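Local coordinates for protein putative histidinol-phosphate aminotransferase (Erwinia carotovora atroseptica, PDB 3LY1) that probably acts as a pyridoxal-phosphate-dependent aminotransferase of the histidinol-phosphate aminotransferase subfamily and binds pyridoxal 5'-phosphate, at residues E242-F246 with S247-A251. Numbering follows the deposited sequence.
Sequences EKINF and SGVDA
Asn245 sets CG between its own backbone N and carbonyl carbon, and chi1 88° and chi2 84° together carry OD1 to the amide of Gly248 in the first turn of helix 246-255. The result is an N-cap. Gly248 N donates to Asn245 OD1 over 2.9 Å in a nearly straight bond, with the N-H...O angle at 167°. The donor sits well above the carbonyl plane of the Asn245 side chain. Val249 N donates to Asn245 O at 2.9 Å, opening the helical backbone pattern. Asp250 N to Phe246 O, 3.1 Å, continues it.

Before the cap, Ile244 packs back on the helix. Its CB lies 3.4 Å from Val249 CG2, tighter than usual for two carbons. Val249 CG2 stands beside its own backbone N, anti to the carbonyl carbon, and thus faces the incoming loop.

The cap lies at the subunit interface, and the Asn245 side chain is about 10 Å from a bound pyridoxal 5'-phosphate. Asn245 packs on Asn245 of the second subunit, and Lys243 NZ hydrogen-bonds Ser78 OG of that subunit, a residue of the pyridoxal-phosphate site. Asp250 OD2 forms a salt bridge with Lys44 and also meets the edge of the Phe246 ring, 3.7 Å from Phe246 CE1.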
loop_
_atom_site.group_PDB
_atom_site.type_symbol
_atom_site.label_atom_id
_atom_site.label_comp_id
_atom_site.label_asym_id
_atom_site.label_seq_id
_atom_site.Cartn_x
_atom_site.Cartn_y
_atom_site.Cartn_z
ATOM N N GLU A 242 6.851 1.526 5.886
ATOM C CA GLU A 242 7.283 0.871 4.671
ATOM C C GLU A 242 7.016 -0.614 4.879
ATOM O O GLU A 242 7.813 -1.320 5.490
ATOM C CB GLU A 242 8.768 1.139 4.416
ATOM C CG GLU A 242 9.066 2.597 4.057
ATOM C CD GLU A 242 10.546 2.933 4.052
ATOM O OE1 GLU A 242 11.105 3.107 5.170
ATOM O OE2 GLU A 242 11.151 2.992 2.944
ATOM N N LYS A 243 5.882 -1.075 4.355
ATOM C CA LYS A 243 5.371 -2.412 4.636
ATOM C C LYS A 243 4.918 -3.023 3.305
ATOM O O LYS A 243 3.735 -3.335 3.104
ATOM C CB LYS A 243 4.211 -2.343 5.632
ATOM C CG LYS A 243 4.574 -1.690 6.970
ATOM C CD LYS A 243 3.419 -1.670 7.910
ATOM C CE LYS A 243 3.806 -1.080 9.270
ATOM N NZ LYS A 243 2.716 -1.182 10.247
ATOM N N ILE A 244 5.888 -3.171 2.420
ATOM C CA ILE A 244 5.698 -3.680 1.070
ATOM C C ILE A 244 5.459 -5.177 1.181
ATOM O O ILE A 244 5.939 -5.835 2.100
ATOM C CB ILE A 244 6.950 -3.327 0.188
ATOM C CG1 ILE A 244 7.212 -1.812 0.228
ATOM C CG2 ILE A 244 6.739 -3.665 -1.261
ATOM C CD1 ILE A 244 5.997 -0.977 -0.233
ATOM N N ASN A 245 4.721 -5.727 0.232
ATOM C CA ASN A 245 4.391 -7.132 0.255
ATOM C C ASN A 245 5.617 -8.011 -0.040
ATOM O O ASN A 245 6.540 -7.596 -0.754
ATOM C CB ASN A 245 3.191 -7.429 -0.647
ATOM C CG ASN A 245 3.567 -7.702 -2.063
ATOM O OD1 ASN A 245 3.928 -8.827 -2.430
ATOM N ND2 ASN A 245 3.472 -6.682 -2.884
ATOM N N PHE A 246 5.648 -9.184 0.580
ATOM C CA PHE A 246 6.821 -10.073 0.540
ATOM C C PHE A 246 7.210 -10.498 -0.877
ATOM O O PHE A 246 8.366 -10.464 -1.230
ATOM C CB PHE A 246 6.578 -11.327 1.387
ATOM C CG PHE A 246 7.735 -11.718 2.238
ATOM C CD1 PHE A 246 9.007 -11.897 1.692
ATOM C CD2 PHE A 246 7.546 -12.011 3.575
ATOM C CE1 PHE A 246 10.049 -12.289 2.483
ATOM C CE2 PHE A 246 8.599 -12.419 4.373
ATOM C CZ PHE A 246 9.847 -12.542 3.834
ATOM N N SER A 247 6.247 -10.881 -1.699
ATOM C CA SER A 247 6.581 -11.317 -3.055
ATOM C C SER A 247 7.139 -10.149 -3.862
ATOM O O SER A 247 8.096 -10.316 -4.582
ATOM C CB SER A 247 5.361 -11.913 -3.776
ATOM O OG SER A 247 4.905 -13.047 -3.073
ATOM N N GLY A 248 6.532 -8.979 -3.728
ATOM C CA GLY A 248 7.022 -7.798 -4.386
ATOM C C GLY A 248 8.426 -7.388 -3.974
ATOM O O GLY A 248 9.235 -7.052 -4.843
ATOM N N VAL A 249 8.716 -7.434 -2.668
ATOM C CA VAL A 249 10.034 -7.055 -2.156
ATOM C C VAL A 249 11.101 -8.024 -2.706
ATOM O O VAL A 249 12.142 -7.607 -3.213
ATOM C CB VAL A 249 10.090 -7.046 -0.617
ATOM C CG1 VAL A 249 11.518 -6.936 -0.141
ATOM C CG2 VAL A 249 9.216 -5.905 -0.052
ATOM N N ASP A 250 10.837 -9.320 -2.623
ATOM C CA ASP A 250 11.800 -10.311 -3.123
ATOM C C ASP A 250 11.874 -10.292 -4.665
ATOM O O ASP A 250 12.941 -10.552 -5.248
ATOM C CB ASP A 250 11.445 -11.721 -2.636
ATOM C CG ASP A 250 11.886 -12.005 -1.183
ATOM O OD1 ASP A 250 12.494 -11.127 -0.519
ATOM O OD2 ASP A 250 11.658 -13.151 -0.724
ATOM N N ALA A 251 10.759 -9.991 -5.344
ATOM C CA ALA A 251 10.837 -9.850 -6.797
ATOM C C ALA A 251 11.650 -8.615 -7.165
ATOM O O ALA A 251 12.437 -8.654 -8.097
ATOM C CB ALA A 251 9.484 -9.849 -7.424
#